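CMP-sialic acid transporter 1 (Zea mays, PDB 6I1R) binds CMP in an outward-facing conformation and, as a secondary active nucleotide-sugar transporter, probably carries CMP-sialic acid from the cytoplasm into the Golgi. Local coordinates at residues S62-T66 against N187-W193. The protein carries 5 engineered substitutions. Sequence-based numbering, arbitrary orientation.
Sequences SVRMT and NNDSLYW. Engineered in segment 62-66: Ser62 (natural residue Pro), Val63 (natural residue Pro).
Asp189 receives Thr66 through both carboxylate oxygens where two loops of this all-helical nucleotide-sugar transporter meet: 62-66, between helices 37-59 and 69-72, and the turn that enters helix 191-216, with Ser190 at its N-cap. Thr66 N donates to Asp189 OD2 at 2.6 Å, and Thr66 OG1 donates to Asp189 OD1 at 2.8 Å. Both oxygens are met on their syn sides, somewhat out of the carboxylate plane; OG1 stands beside its own backbone N (chi1 -47°), anti to the carbonyl carbon, which puts both donors before the same carboxylate. With an alanine in place of this aspartate, Thr66 N and OG1 would probably lose these acceptors and the threonine side chain would be freer to turn. Between backbones, Ser190 N donates to Arg64 O (3.0 Å). Ser190 OG is hydrogen-bonded to Glu56 OE1 of helix 37-59. Apolar contact comes from Met65, laid across one face of the Trp193 indole: CB sits 4.0 Å from the five-membered ring centroid, and SD makes a Met-aromatic contact offset toward the rim. Leu53 of helix 37-59 touches both side chains. At the edge of that indole, Trp193 NE1 reaches Thr66 O in a weak hydrogen bond of 3.3 Å.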
ATOM      1  N   SER B  62      37.920  24.870 -18.727  1.00 90.57           N
ATOM      2  CA  SER B  62      37.633  23.807 -19.693  1.00 89.54           C
ATOM      3  C   SER B  62      36.675  22.779 -19.078  1.00 88.85           C
ATOM      4  O   SER B  62      36.913  22.275 -17.980  1.00 89.56           O
ATOM      5  CB  SER B  62      38.905  23.151 -20.163  1.00 88.79           C
ATOM      6  OG  SER B  62      39.709  24.069 -20.888  1.00 89.58           O
ATOM      7  N   VAL B  63      35.597  22.481 -19.802  1.00 87.85           N
ATOM      8  CA  VAL B  63      34.600  21.502 -19.374  1.00 87.62           C
ATOM      9  C   VAL B  63      34.390  20.502 -20.518  1.00 87.01           C
ATOM     10  O   VAL B  63      34.031  20.889 -21.632  1.00 87.18           O
ATOM     11  CB  VAL B  63      33.283  22.189 -18.962  1.00 89.07           C
ATOM     12  CG1 VAL B  63      32.157  21.191 -18.733  1.00 88.33           C
ATOM     13  CG2 VAL B  63      33.476  23.068 -17.735  1.00 89.69           C
ATOM     14  N   ARG B  64      34.616  19.224 -20.228  1.00 86.69           N
ATOM     15  CA  ARG B  64      34.546  18.166 -21.234  1.00 85.81           C
ATOM     16  C   ARG B  64      33.082  17.737 -21.404  1.00 84.52           C
ATOM     17  O   ARG B  64      32.422  17.369 -20.430  1.00 81.98           O
ATOM     18  CB  ARG B  64      35.435  16.989 -20.818  1.00 86.24           C
ATOM     19  CG  ARG B  64      36.887  17.362 -20.544  1.00 86.68           C
ATOM     20  CD  ARG B  64      37.754  17.328 -21.788  1.00 88.09           C
ATOM     21  NE  ARG B  64      38.216  15.985 -22.114  1.00 88.63           N
ATOM     22  CZ  ARG B  64      39.003  15.690 -23.142  1.00 89.76           C
ATOM     23  NH1 ARG B  64      39.379  16.638 -23.982  1.00 90.09           N
ATOM     24  NH2 ARG B  64      39.413  14.448 -23.326  1.00 90.35           N
ATOM     25  N   MET B  65      32.589  17.799 -22.640  1.00 83.13           N
ATOM     26  CA  MET B  65      31.177  17.550 -22.941  1.00 82.78           C
ATOM     27  C   MET B  65      31.047  17.032 -24.377  1.00 81.80           C
ATOM     28  O   MET B  65      31.304  17.766 -25.332  1.00 82.86           O
ATOM     29  CB  MET B  65      30.347  18.831 -22.810  1.00 84.46           C
ATOM     30  CG  MET B  65      30.169  19.309 -21.384  1.00 85.46           C
ATOM     31  SD  MET B  65      28.873  20.566 -21.237  1.00 87.07           S
ATOM     32  CE  MET B  65      29.607  21.910 -22.167  1.00 88.33           C
ATOM     33  N   THR B  66      30.631  15.780 -24.522  1.00 81.65           N
ATOM     34  CA  THR B  66      30.453  15.178 -25.837  1.00 80.84           C
ATOM     35  C   THR B  66      28.996  15.388 -26.272  1.00 80.15           C
ATOM     36  O   THR B  66      28.087  14.765 -25.728  1.00 80.79           O
ATOM     37  CB  THR B  66      30.867  13.702 -25.816  1.00 81.23           C
ATOM     38  OG1 THR B  66      32.133  13.615 -25.163  1.00 79.22           O
ATOM     39  CG2 THR B  66      30.964  13.094 -27.198  1.00 81.90           C
ATOM     40  N   ASN B 187      33.807   7.774 -21.295  1.00 79.85           N
ATOM     41  CA  ASN B 187      34.090   9.162 -21.670  1.00 81.25           C
ATOM     42  C   ASN B 187      35.014   9.811 -20.634  1.00 80.76           C
ATOM     43  O   ASN B 187      35.073   9.402 -19.474  1.00 82.16           O
ATOM     44  CB  ASN B 187      32.811  10.000 -21.783  1.00 83.65           C
ATOM     45  CG  ASN B 187      32.188   9.991 -23.164  1.00 86.11           C
ATOM     46  OD1 ASN B 187      32.629   9.268 -24.055  1.00 88.71           O
ATOM     47  ND2 ASN B 187      31.157  10.800 -23.350  1.00 86.60           N
ATOM     48  N   ASN B 188      35.692  10.864 -21.078  1.00 79.97           N
ATOM     49  CA  ASN B 188      36.504  11.713 -20.206  1.00 79.65           C
ATOM     50  C   ASN B 188      35.675  12.951 -19.826  1.00 78.90           C
ATOM     51  O   ASN B 188      36.224  13.997 -19.477  1.00 80.92           O
ATOM     52  CB  ASN B 188      37.851  12.060 -20.857  1.00 80.38           C
ATOM     53  CG  ASN B 188      37.901  11.768 -22.344  1.00 81.21           C
ATOM     54  OD1 ASN B 188      37.122  12.318 -23.121  1.00 81.47           O
ATOM     55  ND2 ASN B 188      38.811  10.898 -22.750  1.00 82.47           N
ATOM     56  N   ASP B 189      34.350  12.802 -19.838  1.00 76.75           N
ATOM     57  CA  ASP B 189      33.424  13.939 -19.801  1.00 74.77           C
ATOM     58  C   ASP B 189      33.181  14.360 -18.346  1.00 73.20           C
ATOM     59  O   ASP B 189      33.672  13.724 -17.410  1.00 72.64           O
ATOM     60  CB  ASP B 189      32.107  13.599 -20.511  1.00 73.76           C
ATOM     61  CG  ASP B 189      32.088  13.935 -21.994  1.00 72.96           C
ATOM     62  OD1 ASP B 189      33.172  13.968 -22.609  1.00 73.05           O
ATOM     63  OD2 ASP B 189      30.982  14.154 -22.526  1.00 71.39           O
ATOM     64  N   SER B 190      32.423  15.442 -18.177  1.00 72.25           N
ATOM     65  CA  SER B 190      32.070  15.961 -16.857  1.00 70.97           C
ATOM     66  C   SER B 190      30.975  15.092 -16.227  1.00 69.25           C
ATOM     67  O   SER B 190      30.008  14.724 -16.890  1.00 68.29           O
ATOM     68  CB  SER B 190      31.630  17.401 -16.946  1.00 70.95           C
ATOM     69  OG  SER B 190      31.370  17.933 -15.656  1.00 71.05           O
ATOM     70  N   LEU B 191      31.130  14.795 -14.939  1.00 69.56           N
ATOM     71  CA  LEU B 191      30.137  14.022 -14.189  1.00 70.15           C
ATOM     72  C   LEU B 191      28.755  14.673 -14.337  1.00 70.28           C
ATOM     73  O   LEU B 191      27.752  13.983 -14.528  1.00 69.40           O
ATOM     74  CB  LEU B 191      30.559  13.958 -12.716  1.00 70.21           C
ATOM     75  CG  LEU B 191      29.620  13.192 -11.784  1.00 70.71           C
ATOM     76  CD1 LEU B 191      29.462  11.747 -12.235  1.00 71.87           C
ATOM     77  CD2 LEU B 191      30.114  13.245 -10.346  1.00 70.93           C
ATOM     78  N   TYR B 192      28.725  16.001 -14.269  1.00 69.90           N
ATOM     79  CA  TYR B 192      27.475  16.756 -14.236  1.00 70.17           C
ATOM     80  C   TYR B 192      26.804  16.749 -15.617  1.00 69.17           C
ATOM     81  O   TYR B 192      25.581  16.833 -15.699  1.00 68.92           O
ATOM     82  CB  TYR B 192      27.731  18.182 -13.741  1.00 70.57           C
ATOM     83  CG  TYR B 192      28.452  18.266 -12.418  1.00 70.47           C
ATOM     84  CD1 TYR B 192      27.976  17.598 -11.301  1.00 70.27           C
ATOM     85  CD2 TYR B 192      29.612  19.014 -12.280  1.00 70.87           C
ATOM     86  CE1 TYR B 192      28.632  17.668 -10.083  1.00 70.70           C
ATOM     87  CE2 TYR B 192      30.279  19.094 -11.068  1.00 71.39           C
ATOM     88  CZ  TYR B 192      29.788  18.418  -9.965  1.00 71.51           C
ATOM     89  OH  TYR B 192      30.438  18.490  -8.766  1.00 72.94           O
ATOM     90  N   TRP B 193      27.588  16.658 -16.691  1.00 68.34           N
ATOM     91  CA  TRP B 193      27.026  16.574 -18.048  1.00 67.50           C
ATOM     92  C   TRP B 193      26.546  15.145 -18.330  1.00 67.36           C
ATOM     93  O   TRP B 193      25.565  14.948 -19.050  1.00 68.69           O
ATOM     94  CB  TRP B 193      28.040  17.059 -19.095  1.00 66.52           C
ATOM     95  CG  TRP B 193      27.686  16.708 -20.509  1.00 65.96           C
ATOM     96  CD1 TRP B 193      28.416  15.935 -21.364  1.00 65.62           C
ATOM     97  CD2 TRP B 193      26.508  17.104 -21.237  1.00 66.38           C
ATOM     98  NE1 TRP B 193      27.782  15.829 -22.572  1.00 65.23           N
ATOM     99  CE2 TRP B 193      26.608  16.532 -22.524  1.00 65.55           C
ATOM    100  CE3 TRP B 193      25.385  17.883 -20.932  1.00 66.74           C
ATOM    101  CZ2 TRP B 193      25.627  16.717 -23.499  1.00 65.65           C
ATOM    102  CZ3 TRP B 193      24.416  18.065 -21.895  1.00 65.99           C
ATOM    103  CH2 TRP B 193      24.538  17.489 -23.161  1.00 66.08           C
TER